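Side-chain contacts in BSU-2 beta-lactamase (Bacillus subtilis, PDB 6W5E), which probably hydrolyses the beta-lactam ring of penicillin-type antibiotics, as expected of a class D serine beta-lactamase: residues S35-D40 against V256-K261; T49-D54 against E174-L179; A83-Q88 against E139-W144; K105-S110 against T217-M222; T242-S247 against K252-D257. All blocks are in the same frame, centred on the assembly; numbering follows the deposited sequence. Where two conformers were deposited one is given.

Contact 1 (S35-D40 against V256-K261)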
# COMPACT_ATOMS: atom_id res chain seq x y z
N SER A 35 -21.91 6.25 -0.35
CA SER A 35 -22.71 6.53 0.83
C SER A 35 -23.82 5.52 1.04
O SER A 35 -24.49 5.56 2.07
CB SER A 35 -23.27 7.95 0.75
OG SER A 35 -24.33 8.01 -0.18
N LYS A 36 -24.02 4.60 0.10
CA LYS A 36 -25.09 3.61 0.19
C LYS A 36 -24.61 2.22 0.58
O LYS A 36 -25.44 1.32 0.70
CB LYS A 36 -25.84 3.54 -1.15
CG LYS A 36 -26.58 4.82 -1.51
CD LYS A 36 -28.03 4.53 -1.84
CE LYS A 36 -28.76 5.80 -2.27
NZ LYS A 36 -29.16 5.75 -3.71
N MET A 37 -23.32 2.02 0.81
CA MET A 37 -22.75 0.69 0.94
C MET A 37 -22.88 0.14 2.36
O MET A 37 -23.11 0.87 3.33
CB MET A 37 -21.26 0.68 0.61
CG MET A 37 -20.89 1.29 -0.70
SD MET A 37 -19.09 1.42 -0.77
CE MET A 37 -18.59 -0.30 -0.63
N ASN A 38 -22.68 -1.17 2.48
CA ASN A 38 -22.51 -1.83 3.77
C ASN A 38 -21.55 -2.99 3.58
O ASN A 38 -21.68 -3.75 2.61
CB ASN A 38 -23.85 -2.36 4.28
CG ASN A 38 -23.77 -2.86 5.70
OD1 ASN A 38 -23.30 -3.97 5.95
ND2 ASN A 38 -24.23 -2.04 6.64
N VAL A 39 -20.58 -3.13 4.49
CA VAL A 39 -19.58 -4.19 4.39
C VAL A 39 -19.47 -4.98 5.70
O VAL A 39 -18.49 -5.70 5.91
CB VAL A 39 -18.21 -3.67 3.92
CG1 VAL A 39 -18.34 -2.95 2.58
CG2 VAL A 39 -17.58 -2.76 4.97
N ASP A 40 -20.46 -4.85 6.59
CA ASP A 40 -20.40 -5.49 7.90
C ASP A 40 -20.03 -6.96 7.79
O ASP A 40 -19.23 -7.47 8.58
CB ASP A 40 -21.76 -5.42 8.60
CG ASP A 40 -22.11 -4.05 9.11
OD1 ASP A 40 -21.35 -3.08 8.89
OD2 ASP A 40 -23.18 -3.93 9.73
N VAL A 256 -11.15 -7.55 -2.23
CA VAL A 256 -11.62 -8.07 -3.51
C VAL A 256 -13.09 -8.46 -3.43
O VAL A 256 -13.87 -8.18 -4.36
CB VAL A 256 -10.71 -9.22 -3.98
CG1 VAL A 256 -11.33 -9.95 -5.15
CG2 VAL A 256 -9.33 -8.66 -4.36
N ASP A 257 -13.50 -9.11 -2.33
CA ASP A 257 -14.91 -9.45 -2.19
C ASP A 257 -15.80 -8.21 -2.24
O ASP A 257 -16.83 -8.22 -2.92
CB ASP A 257 -15.15 -10.27 -0.92
CG ASP A 257 -16.32 -11.23 -1.05
OD1 ASP A 257 -16.28 -12.10 -1.95
OD2 ASP A 257 -17.27 -11.12 -0.26
N ILE A 258 -15.41 -7.13 -1.55
CA ILE A 258 -16.20 -5.91 -1.56
C ILE A 258 -16.25 -5.31 -2.96
O ILE A 258 -17.31 -4.91 -3.44
CB ILE A 258 -15.65 -4.90 -0.53
CG1 ILE A 258 -15.81 -5.45 0.89
CG2 ILE A 258 -16.34 -3.55 -0.69
CD1 ILE A 258 -15.01 -4.69 1.92
N LEU A 259 -15.09 -5.23 -3.62
CA LEU A 259 -15.05 -4.60 -4.94
C LEU A 259 -15.84 -5.39 -5.97
O LEU A 259 -16.39 -4.80 -6.90
CB LEU A 259 -13.60 -4.40 -5.39
CG LEU A 259 -12.73 -3.48 -4.53
CD1 LEU A 259 -11.32 -3.41 -5.09
CD2 LEU A 259 -13.33 -2.07 -4.39
N LYS A 260 -15.92 -6.71 -5.81
CA LYS A 260 -16.77 -7.53 -6.67
C LYS A 260 -18.25 -7.32 -6.34
O LYS A 260 -19.07 -7.13 -7.24
CB LYS A 260 -16.39 -9.00 -6.53
CG LYS A 260 -15.10 -9.38 -7.25
CD LYS A 260 -14.77 -10.85 -7.04
CE LYS A 260 -13.64 -11.27 -7.94
NZ LYS A 260 -13.23 -12.69 -7.71
N LYS A 261 -18.60 -7.35 -5.04
CA LYS A 261 -19.99 -7.18 -4.64
C LYS A 261 -20.56 -5.85 -5.11
O LYS A 261 -21.75 -5.75 -5.38
CB LYS A 261 -20.08 -7.20 -3.11
CG LYS A 261 -20.12 -8.55 -2.46
CD LYS A 261 -20.22 -8.32 -0.96
CE LYS A 261 -20.52 -9.58 -0.21
NZ LYS A 261 -20.46 -9.28 1.23
O HOH W 1 -21.08 -6.77 2.46
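Val39 turns its CG1 branch beside its own backbone N (chi1 -57°), and Ile258 sets CG1 anti to its carbonyl carbon (chi1 -65°), so that the methyls of the two residues meet across the contact. Val39 CG1 lies 3.8 Å from Ile258 CD1 and almost as close to Ile258 CG2, resting between the two arms of the isoleucine. Met37 reaches the same residue from further back in the 35-40 loop. Its chain runs out straight through chi2 and bends at chi3 (61°), which brings the terminal methyl Met37 CE to 4.0 Å from Ile258 CG2. Both loop side chains cross the isoleucine at about a right angle, and all three residues are buried.

Beside this apolar patch a water bridges the backbone carbonyl of Asn38 and the side-chain ammonium of Lys261: it donates to Asn38 O at 3.1 Å and accepts from Lys261 NZ at 2.9 Å. The same ammonium group forms salt bridges to Glu42 and Asp41. Within the loop, Asn38 OD1 accepts from Asp40 N at 3.0 Å, closing an Asx turn. Phe50 and Leu52 of strand 48-54 continue the packing toward the sheet. The C-terminal helix laid against the sheet, with an N-terminal segment beside it, is typical of the serine beta-lactamase and penicillin-binding protein fold.

Contact 2 (T49-D54 against E174-L179)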
# COMPACT_ATOMS: atom_id res chain seq x y z
N THR A 49 -11.08 -2.49 9.51
CA THR A 49 -11.67 -1.28 8.95
C THR A 49 -11.53 -1.32 7.44
O THR A 49 -10.63 -1.97 6.89
CB THR A 49 -11.02 -0.03 9.57
OG1 THR A 49 -11.61 1.15 9.02
CG2 THR A 49 -9.53 -0.00 9.30
N PHE A 50 -12.46 -0.65 6.76
CA PHE A 50 -12.44 -0.53 5.30
C PHE A 50 -12.83 0.89 4.94
O PHE A 50 -13.80 1.43 5.48
CB PHE A 50 -13.45 -1.50 4.67
CG PHE A 50 -13.59 -1.34 3.17
CD1 PHE A 50 -12.61 -1.82 2.31
CD2 PHE A 50 -14.71 -0.73 2.64
CE1 PHE A 50 -12.75 -1.67 0.95
CE2 PHE A 50 -14.85 -0.58 1.27
CZ PHE A 50 -13.88 -1.06 0.43
N ILE A 51 -12.06 1.49 4.04
CA ILE A 51 -12.29 2.86 3.58
C ILE A 51 -12.32 2.85 2.06
O ILE A 51 -11.44 2.27 1.42
CB ILE A 51 -11.18 3.81 4.06
CG1 ILE A 51 -11.03 3.73 5.58
CG2 ILE A 51 -11.49 5.22 3.60
CD1 ILE A 51 -9.66 4.09 6.07
N LEU A 52 -13.34 3.50 1.48
CA LEU A 52 -13.47 3.59 0.03
C LEU A 52 -13.78 5.03 -0.34
O LEU A 52 -14.78 5.59 0.12
CB LEU A 52 -14.55 2.65 -0.51
CG LEU A 52 -14.59 2.50 -2.03
CD1 LEU A 52 -13.30 1.88 -2.56
CD2 LEU A 52 -15.81 1.69 -2.46
N HIS A 53 -12.92 5.62 -1.17
CA HIS A 53 -13.08 7.00 -1.61
C HIS A 53 -13.39 7.06 -3.10
O HIS A 53 -12.62 6.55 -3.91
CB HIS A 53 -11.83 7.83 -1.32
CG HIS A 53 -11.95 9.25 -1.77
ND1 HIS A 53 -12.60 10.22 -1.03
CD2 HIS A 53 -11.54 9.86 -2.91
CE1 HIS A 53 -12.57 11.36 -1.68
NE2 HIS A 53 -11.94 11.18 -2.83
N ASP A 54 -14.50 7.71 -3.44
CA ASP A 54 -14.92 7.98 -4.81
C ASP A 54 -14.20 9.23 -5.30
O ASP A 54 -14.49 10.34 -4.84
CB ASP A 54 -16.44 8.19 -4.78
CG ASP A 54 -17.06 8.36 -6.16
OD1 ASP A 54 -16.39 8.85 -7.10
OD2 ASP A 54 -18.26 8.04 -6.29
N GLU A 174 -5.15 8.03 7.36
CA GLU A 174 -3.97 8.72 6.86
C GLU A 174 -3.40 8.03 5.62
O GLU A 174 -2.91 8.70 4.70
CB GLU A 174 -2.91 8.83 7.96
CG GLU A 174 -3.25 9.85 9.05
CD GLU A 174 -2.29 9.83 10.22
OE1 GLU A 174 -1.84 8.74 10.63
OE2 GLU A 174 -1.98 10.93 10.74
N GLN A 175 -3.45 6.70 5.59
CA GLN A 175 -3.07 5.97 4.38
C GLN A 175 -3.96 6.36 3.21
O GLN A 175 -3.47 6.57 2.09
CB GLN A 175 -3.14 4.47 4.63
CG GLN A 175 -2.00 3.92 5.47
CD GLN A 175 -1.06 3.01 4.68
OE1 GLN A 175 -0.80 3.24 3.51
NE2 GLN A 175 -0.56 1.97 5.33
N GLU A 176 -5.28 6.47 3.45
CA GLU A 176 -6.19 6.88 2.38
C GLU A 176 -5.81 8.25 1.83
O GLU A 176 -5.82 8.46 0.61
CB GLU A 176 -7.64 6.91 2.87
CG GLU A 176 -8.67 7.14 1.73
CD GLU A 176 -8.74 8.59 1.20
OE1 GLU A 176 -8.43 9.53 1.96
OE2 GLU A 176 -9.11 8.80 0.02
N THR A 177 -5.51 9.19 2.72
CA THR A 177 -5.17 10.55 2.29
C THR A 177 -3.96 10.53 1.38
O THR A 177 -3.96 11.15 0.32
CB THR A 177 -4.92 11.40 3.53
OG1 THR A 177 -6.15 11.50 4.25
CG2 THR A 177 -4.41 12.80 3.17
N PHE A 178 -2.92 9.79 1.78
CA PHE A 178 -1.72 9.68 0.97
C PHE A 178 -2.03 9.03 -0.37
O PHE A 178 -1.62 9.53 -1.43
CB PHE A 178 -0.68 8.87 1.73
CG PHE A 178 0.48 8.43 0.88
CD1 PHE A 178 1.40 9.35 0.40
CD2 PHE A 178 0.63 7.10 0.54
CE1 PHE A 178 2.45 8.94 -0.40
CE2 PHE A 178 1.68 6.69 -0.26
CZ PHE A 178 2.59 7.61 -0.73
N LEU A 179 -2.75 7.91 -0.35
CA LEU A 179 -3.01 7.18 -1.60
C LEU A 179 -3.93 7.95 -2.54
O LEU A 179 -3.85 7.78 -3.76
CB LEU A 179 -3.58 5.79 -1.29
CG LEU A 179 -2.54 4.86 -0.65
CD1 LEU A 179 -3.25 3.67 -0.04
CD2 LEU A 179 -1.48 4.41 -1.66
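Glu176, Ile51 and His53 carry this buried meeting of sheet and helix, in which strand 48-54 of the central antiparallel sheet of the beta-lactamase fold receives helix 172-184 on one face. The glutamate contributes most of the buried surface. Its CG stands anti to the backbone N (chi1 -172°) and the chain then bends at chi2 (-75°), which lays the aliphatic part on the strand and carries the carboxylate along to His53. Ile51 answers with its CG2 branch, 3.9 Å from Glu176 CG. Pro172 and Leu173, one turn earlier on the helix, also touch Ile51 and extend the apolar part of the interface.

At His53 a carboxylate oxygen approaches the CB-CG end of the side chain, without a hydrogen bond between the two residues. The imidazole has its hydrogen-bonding partner elsewhere, ND1 pairing with Thr60 OG1 on the adjoining strand 59-63. The carboxylate plane is turned 48° from that of the ring. Glu176 was modelled in two conformers, so the details at its tip are to that extent doubtful; in one of them, Glu176 OE2 comes within 3.2 Å of His53 CB and 3.4 Å of His53 CG.

Contact 3 (A83-Q88 against E139-W144)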
# COMPACT_ATOMS: atom_id res chain seq x y z
N ALA A 83 9.45 3.25 -2.74
CA ALA A 83 9.67 3.25 -4.19
C ALA A 83 9.58 4.65 -4.77
O ALA A 83 10.42 5.04 -5.59
CB ALA A 83 8.67 2.32 -4.87
N LEU A 84 8.58 5.44 -4.36
CA LEU A 84 8.46 6.81 -4.85
C LEU A 84 9.70 7.63 -4.52
O LEU A 84 10.29 8.27 -5.39
CB LEU A 84 7.20 7.47 -4.27
CG LEU A 84 5.86 6.97 -4.81
CD1 LEU A 84 4.74 7.36 -3.86
CD2 LEU A 84 5.61 7.53 -6.22
N ILE A 85 10.11 7.62 -3.24
CA ILE A 85 11.29 8.38 -2.84
C ILE A 85 12.52 7.87 -3.57
O ILE A 85 13.33 8.65 -4.09
CB ILE A 85 11.49 8.32 -1.32
CG1 ILE A 85 10.31 8.96 -0.59
CG2 ILE A 85 12.80 8.99 -0.93
CD1 ILE A 85 10.30 8.62 0.90
N GLY A 86 12.67 6.54 -3.61
CA GLY A 86 13.88 5.96 -4.18
C GLY A 86 14.05 6.29 -5.64
O GLY A 86 15.16 6.61 -6.08
N LEU A 87 12.96 6.24 -6.41
CA LEU A 87 13.04 6.64 -7.81
C LEU A 87 13.29 8.14 -7.94
O LEU A 87 14.11 8.57 -8.76
CB LEU A 87 11.75 6.26 -8.53
CG LEU A 87 11.54 4.76 -8.74
CD1 LEU A 87 10.08 4.45 -9.07
CD2 LEU A 87 12.48 4.25 -9.83
N GLN A 88 12.61 8.95 -7.12
CA GLN A 88 12.73 10.40 -7.24
C GLN A 88 14.15 10.86 -6.97
O GLN A 88 14.66 11.73 -7.68
CB GLN A 88 11.76 11.09 -6.28
CG GLN A 88 11.70 12.60 -6.43
CD GLN A 88 11.13 13.04 -7.77
OE1 GLN A 88 10.29 12.36 -8.36
NE2 GLN A 88 11.58 14.20 -8.25
N GLU A 139 18.42 11.08 6.93
CA GLU A 139 18.05 12.49 6.80
C GLU A 139 17.11 12.71 5.61
O GLU A 139 16.15 13.49 5.71
CB GLU A 139 19.31 13.34 6.66
CG GLU A 139 20.31 13.17 7.80
CD GLU A 139 21.47 12.24 7.44
OE1 GLU A 139 21.23 11.06 7.08
OE2 GLU A 139 22.63 12.71 7.54
N ARG A 140 17.37 12.04 4.49
CA ARG A 140 16.48 12.19 3.34
C ARG A 140 15.12 11.58 3.62
O ARG A 140 14.09 12.17 3.28
CB ARG A 140 17.11 11.54 2.11
CG ARG A 140 18.34 12.26 1.62
CD ARG A 140 18.59 12.02 0.16
NE ARG A 140 19.04 10.66 -0.11
CZ ARG A 140 19.56 10.28 -1.27
NH1 ARG A 140 19.67 11.15 -2.26
NH2 ARG A 140 19.95 9.02 -1.45
N MET A 141 15.09 10.41 4.26
CA MET A 141 13.82 9.79 4.60
C MET A 141 12.99 10.70 5.49
O MET A 141 11.78 10.86 5.28
CB MET A 141 14.07 8.45 5.29
CG MET A 141 12.82 7.60 5.43
SD MET A 141 12.25 6.90 3.85
CE MET A 141 13.49 5.63 3.58
N LYS A 142 13.61 11.32 6.50
CA LYS A 142 12.87 12.15 7.44
C LYS A 142 12.24 13.35 6.75
O LYS A 142 11.06 13.65 6.96
CB LYS A 142 13.80 12.59 8.58
CG LYS A 142 13.10 13.34 9.69
CD LYS A 142 12.09 12.45 10.42
CE LYS A 142 11.66 13.05 11.74
NZ LYS A 142 10.53 12.30 12.35
N THR A 143 13.01 14.04 5.90
CA THR A 143 12.46 15.18 5.16
C THR A 143 11.28 14.74 4.29
O THR A 143 10.23 15.40 4.28
CB THR A 143 13.55 15.82 4.31
OG1 THR A 143 14.57 16.35 5.17
CG2 THR A 143 12.99 16.95 3.45
N TRP A 144 11.44 13.63 3.58
CA TRP A 144 10.37 13.17 2.70
C TRP A 144 9.11 12.78 3.48
O TRP A 144 8.00 13.05 3.04
CB TRP A 144 10.86 12.02 1.82
CG TRP A 144 11.54 12.49 0.58
CD1 TRP A 144 12.88 12.51 0.33
CD2 TRP A 144 10.90 13.05 -0.57
NE1 TRP A 144 13.12 13.04 -0.93
CE2 TRP A 144 11.92 13.37 -1.50
CE3 TRP A 144 9.57 13.28 -0.92
CZ2 TRP A 144 11.64 13.93 -2.74
CZ3 TRP A 144 9.30 13.85 -2.15
CH2 TRP A 144 10.32 14.16 -3.05
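Ile85 and Trp144 make the largest apolar overlap between helix 81-88 and helix 138-147, whose short segments approach to 11.3 Å between axes at an angle of 119°. CD1 of Ile85 packs 3.6 Å from Trp144 CB, and the same Ile85 methyl lies 3.9 Å from Met141 SD. The sulfur is put there by Met141 CG standing anti to the backbone N and by the bend at chi2 (72°).

A CH-pi contact adds to this: Ile85 CG2 sits over one face of the indole, 4.0 Å from the centroid of the Trp144 five-membered ring and 21° off its normal. At the six-membered end, Gln88 offers only aliphatic carbon, CG lying 3.9 Å from Trp144 CZ2. Its amide is engaged elsewhere, OE1 accepting from Asp190 N.

Phe189 brings its ring nearly parallel to the indole, and Ile136 of helix 126-136 touches both Ile85 and Met141. Dispersion and shape fit thus join these helices of the helical region, while the glutamine's polar end serves the loop before helix 191-200.

Contact 4 (K105-S110 against T217-M222)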
# COMPACT_ATOMS: atom_id res chain seq x y z
N LYS A 105 18.65 -18.18 2.66
CA LYS A 105 17.28 -18.65 2.54
C LYS A 105 16.41 -17.98 3.59
O LYS A 105 16.64 -18.15 4.80
CB LYS A 105 17.22 -20.17 2.70
CG LYS A 105 16.00 -20.83 2.06
CD LYS A 105 15.54 -22.07 2.83
CE LYS A 105 14.70 -23.02 1.98
NZ LYS A 105 13.36 -22.46 1.61
N ARG A 106 15.42 -17.22 3.14
CA ARG A 106 14.53 -16.47 4.02
C ARG A 106 13.13 -17.09 4.01
O ARG A 106 12.91 -18.15 3.41
CB ARG A 106 14.57 -14.98 3.66
CG ARG A 106 15.92 -14.35 3.97
CD ARG A 106 15.97 -12.87 3.63
NE ARG A 106 17.26 -12.30 4.02
CZ ARG A 106 18.32 -12.23 3.22
NH1 ARG A 106 18.25 -12.68 1.97
NH2 ARG A 106 19.45 -11.69 3.66
N GLU A 107 12.19 -16.40 4.66
CA GLU A 107 10.93 -17.04 5.05
C GLU A 107 10.12 -17.51 3.84
O GLU A 107 9.47 -18.56 3.90
CB GLU A 107 10.11 -16.09 5.93
CG GLU A 107 8.80 -16.70 6.41
CD GLU A 107 7.96 -15.72 7.21
OE1 GLU A 107 8.47 -14.64 7.57
OE2 GLU A 107 6.78 -16.05 7.49
N PHE A 108 10.14 -16.76 2.75
CA PHE A 108 9.35 -17.09 1.57
C PHE A 108 10.28 -17.39 0.40
O PHE A 108 11.21 -16.63 0.13
CB PHE A 108 8.39 -15.95 1.22
CG PHE A 108 7.40 -15.66 2.31
CD1 PHE A 108 6.27 -16.45 2.46
CD2 PHE A 108 7.59 -14.60 3.18
CE1 PHE A 108 5.35 -16.19 3.47
CE2 PHE A 108 6.68 -14.33 4.19
CZ PHE A 108 5.56 -15.13 4.33
N GLU A 109 10.02 -18.50 -0.29
CA GLU A 109 10.91 -18.89 -1.38
C GLU A 109 10.94 -17.85 -2.49
O GLU A 109 11.96 -17.71 -3.18
CB GLU A 109 10.55 -20.28 -1.91
CG GLU A 109 11.46 -20.79 -3.03
CD GLU A 109 12.93 -20.91 -2.63
OE1 GLU A 109 13.25 -20.84 -1.42
OE2 GLU A 109 13.78 -21.07 -3.54
N SER A 110 9.85 -17.09 -2.68
CA SER A 110 9.85 -16.04 -3.69
C SER A 110 10.85 -14.93 -3.38
O SER A 110 11.18 -14.14 -4.27
CB SER A 110 8.45 -15.44 -3.85
OG SER A 110 8.08 -14.75 -2.67
N THR A 217 1.78 -7.34 6.00
CA THR A 217 1.49 -8.26 7.09
C THR A 217 2.59 -8.12 8.13
O THR A 217 3.77 -7.99 7.79
CB THR A 217 1.49 -9.72 6.62
OG1 THR A 217 0.62 -9.88 5.49
CG2 THR A 217 1.07 -10.68 7.73
N ARG A 218 2.21 -8.14 9.40
CA ARG A 218 3.18 -8.34 10.46
C ARG A 218 3.49 -9.83 10.49
O ARG A 218 2.69 -10.64 10.97
CB ARG A 218 2.66 -7.85 11.80
CG ARG A 218 3.70 -7.90 12.89
CD ARG A 218 3.22 -7.19 14.13
NE ARG A 218 2.17 -7.95 14.78
CZ ARG A 218 1.16 -7.40 15.44
NH1 ARG A 218 0.24 -8.17 16.01
NH2 ARG A 218 1.07 -6.08 15.55
N LEU A 219 4.63 -10.21 9.93
CA LEU A 219 4.97 -11.61 9.73
C LEU A 219 5.39 -12.30 11.01
O LEU A 219 5.47 -13.54 11.02
CB LEU A 219 6.08 -11.73 8.68
CG LEU A 219 5.72 -11.18 7.29
CD1 LEU A 219 6.95 -11.15 6.38
CD2 LEU A 219 4.60 -12.00 6.66
N THR A 220 5.66 -11.55 12.08
CA THR A 220 6.05 -12.17 13.34
C THR A 220 4.95 -13.09 13.86
O THR A 220 5.24 -14.15 14.43
CB THR A 220 6.40 -11.10 14.37
OG1 THR A 220 5.29 -10.21 14.55
CG2 THR A 220 7.61 -10.29 13.91
N ASP A 221 3.68 -12.71 13.66
CA ASP A 221 2.57 -13.48 14.19
C ASP A 221 1.34 -13.46 13.29
O ASP A 221 0.28 -13.94 13.71
CB ASP A 221 2.18 -12.97 15.57
CG ASP A 221 1.69 -11.53 15.54
OD1 ASP A 221 1.76 -10.87 14.48
OD2 ASP A 221 1.22 -11.06 16.59
N MET A 222 1.43 -12.89 12.08
CA MET A 222 0.30 -12.78 11.16
C MET A 222 -0.88 -12.03 11.77
O MET A 222 -2.03 -12.29 11.44
CB MET A 222 -0.12 -14.14 10.60
CG MET A 222 1.02 -15.00 10.09
SD MET A 222 1.76 -14.26 8.63
CE MET A 222 0.43 -14.44 7.45
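Two loops approach each other here, with Glu107 and Leu219 nearest at 9.3 Å between CA atoms, so side chains alone bridge the gap. The 217-222 loop leaves strand 209-217 of the beta-lactamase sheet, which carries the family's Lys-Thr-Gly motif just before Thr217, and turns back into strand 225-233; the 105-110 loop belongs to the helical region and ends in a 3-10 turn.

Leu219 reaches across with both methyls. Leu219 CD1 stands at the edge of the Phe108 ring, near its plane, 3.9 Å from Phe108 CE2, and Leu219 CD2 lies 4.0 Å from Phe108 CZ. Trp111, edge-to-face with Phe108, also touches Leu219. Glu107, extended beyond CG, brings OE1 to 3.9 Å from Leu219 CB.

A malonate, probably from the crystallisation liquor, is bound by Thr217 and Arg218, probably at the edge of the active-site cleft. Arg218 and Asp221 brace their own loop side-on: Arg218 NE bonds Asp221 OD1 at 3.0 Å, at 164° and close to the guanidinium plane, while Arg218 NH1 bonds Asp221 OD2 at 3.1 Å.

Contact 5 (T242-S247 against K252-D257)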
# COMPACT_ATOMS: atom_id res chain seq x y z
N THR A 242 -7.84 -1.27 3.48
CA THR A 242 -8.35 -2.29 4.38
C THR A 242 -7.27 -2.64 5.39
O THR A 242 -6.10 -2.79 5.02
CB THR A 242 -8.75 -3.54 3.60
OG1 THR A 242 -9.72 -3.16 2.62
CG2 THR A 242 -9.34 -4.60 4.52
N ASN A 243 -7.66 -2.75 6.66
CA ASN A 243 -6.71 -3.05 7.73
C ASN A 243 -7.40 -3.97 8.72
O ASN A 243 -8.56 -3.74 9.08
CB ASN A 243 -6.26 -1.74 8.40
CG ASN A 243 -5.63 -1.95 9.75
OD1 ASN A 243 -6.31 -1.91 10.77
ND2 ASN A 243 -4.32 -2.19 9.77
N VAL A 244 -6.70 -5.04 9.14
CA VAL A 244 -7.31 -6.11 9.93
C VAL A 244 -6.31 -6.65 10.95
O VAL A 244 -5.09 -6.54 10.79
CB VAL A 244 -7.81 -7.29 9.04
CG1 VAL A 244 -8.98 -6.86 8.17
CG2 VAL A 244 -6.68 -7.85 8.19
N ASP A 245 -6.85 -7.28 12.00
CA ASP A 245 -6.07 -8.05 12.95
C ASP A 245 -5.85 -9.48 12.44
O ASP A 245 -6.17 -10.45 13.13
CB ASP A 245 -6.73 -8.03 14.35
CG ASP A 245 -7.98 -8.91 14.44
OD1 ASP A 245 -8.72 -9.01 13.45
OD2 ASP A 245 -8.22 -9.50 15.52
N ASP A 246 -5.30 -9.59 11.23
CA ASP A 246 -5.17 -10.85 10.50
C ASP A 246 -4.13 -10.59 9.42
O ASP A 246 -3.48 -9.54 9.43
CB ASP A 246 -6.54 -11.25 9.93
CG ASP A 246 -6.70 -12.75 9.73
OD1 ASP A 246 -5.71 -13.45 9.45
OD2 ASP A 246 -7.84 -13.24 9.84
N SER A 247 -3.98 -11.51 8.48
CA SER A 247 -2.91 -11.37 7.50
C SER A 247 -3.28 -10.38 6.40
O SER A 247 -4.44 -10.02 6.20
CB SER A 247 -2.61 -12.72 6.85
OG SER A 247 -3.72 -13.12 6.07
N LYS A 252 -6.61 -8.50 1.68
CA LYS A 252 -6.80 -8.44 0.24
C LYS A 252 -8.06 -9.19 -0.17
O LYS A 252 -8.83 -8.70 -1.01
CB LYS A 252 -5.58 -9.01 -0.47
CG LYS A 252 -5.66 -8.94 -2.00
CD LYS A 252 -4.43 -9.54 -2.65
CE LYS A 252 -4.55 -9.47 -4.16
NZ LYS A 252 -3.36 -10.07 -4.86
N ASN A 253 -8.28 -10.37 0.40
CA ASN A 253 -9.47 -11.14 0.04
C ASN A 253 -10.75 -10.39 0.42
O ASN A 253 -11.74 -10.42 -0.33
CB ASN A 253 -9.43 -12.52 0.71
CG ASN A 253 -8.37 -13.42 0.12
OD1 ASN A 253 -7.85 -13.15 -0.96
ND2 ASN A 253 -8.05 -14.50 0.82
N ILE A 254 -10.74 -9.72 1.57
CA ILE A 254 -11.90 -8.91 1.96
C ILE A 254 -12.12 -7.79 0.94
O ILE A 254 -13.25 -7.55 0.49
CB ILE A 254 -11.70 -8.34 3.38
CG1 ILE A 254 -11.93 -9.43 4.44
CG2 ILE A 254 -12.61 -7.14 3.61
CD1 ILE A 254 -11.53 -9.00 5.82
N THR A 255 -11.04 -7.10 0.57
CA THR A 255 -11.16 -5.99 -0.36
C THR A 255 -11.72 -6.46 -1.69
O THR A 255 -12.63 -5.86 -2.25
CB THR A 255 -9.79 -5.35 -0.58
OG1 THR A 255 -9.21 -4.97 0.67
CG2 THR A 255 -9.91 -4.13 -1.47
N VAL A 256 -11.15 -7.55 -2.23
CA VAL A 256 -11.62 -8.07 -3.51
C VAL A 256 -13.09 -8.46 -3.43
O VAL A 256 -13.87 -8.18 -4.36
CB VAL A 256 -10.71 -9.22 -3.98
CG1 VAL A 256 -11.33 -9.95 -5.15
CG2 VAL A 256 -9.33 -8.66 -4.36
N ASP A 257 -13.50 -9.11 -2.33
CA ASP A 257 -14.91 -9.45 -2.19
C ASP A 257 -15.80 -8.21 -2.24
O ASP A 257 -16.83 -8.22 -2.92
CB ASP A 257 -15.15 -10.27 -0.92
CG ASP A 257 -16.32 -11.23 -1.05
OD1 ASP A 257 -16.28 -12.10 -1.95
OD2 ASP A 257 -17.27 -11.12 -0.26
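Strand 236-244 and helix 248-261 form the final beta-alpha unit of the beta-lactamase fold, the helix folding back over the strand it follows so that their segments run at 138° to one another, 8.6 Å apart at the axes. Thr242 and Thr255 hold the two together through their hydroxyls: Thr242 OG1 donates to Thr255 OG1 at 2.7 Å. In both threonines OG1 lies beside the backbone N (chi1 -57° in Thr242), which faces the oxygens toward each other.

Next to this pair the contact is apolar. Val244 CG1 packs 4.1 Å from Ile254 CD1, and Thr242 CG2 lies 4.2 Å from Ile254 CG2. At the connection, Ser247 occupies the N-cap position, its OG accepting from Lys250 N, and Asp246 OD1 accepts from Ser247 N at 2.8 Å.

The chemistry implies a short chain of hydrogen bonds: the strand hydroxyl donates to the helix hydroxyl, which is hydrogen-bonded to the carbonyl of Ala251 one helical turn back, so these polar groups have partners in a buried interface.

Contacts 1, 2 and 5 are buried and cluster at the central sheet, whereas contact 3 is partly buried in the helical region and contact 4 lies at the surface. Contacts 1 and 5 share helix 248-261. Contacts 2 and 5 use the neighbouring strands 48-54 and 236-244, joined where Thr49 N lies 2.8 Å from Asn243 O, a probable hydrogen bond. Phe50 of contact 2 packs on Ile258 of contact 1, and Phe178 on Leu84 of contact 3. Met222 of contact 4 touches Ser247 of contact 5. Contact 5 alone has a direct hydrogen bond between its segments; a water bridges contact 1, and the others rely on packing, with carboxylates taking part in contacts 2 and 4.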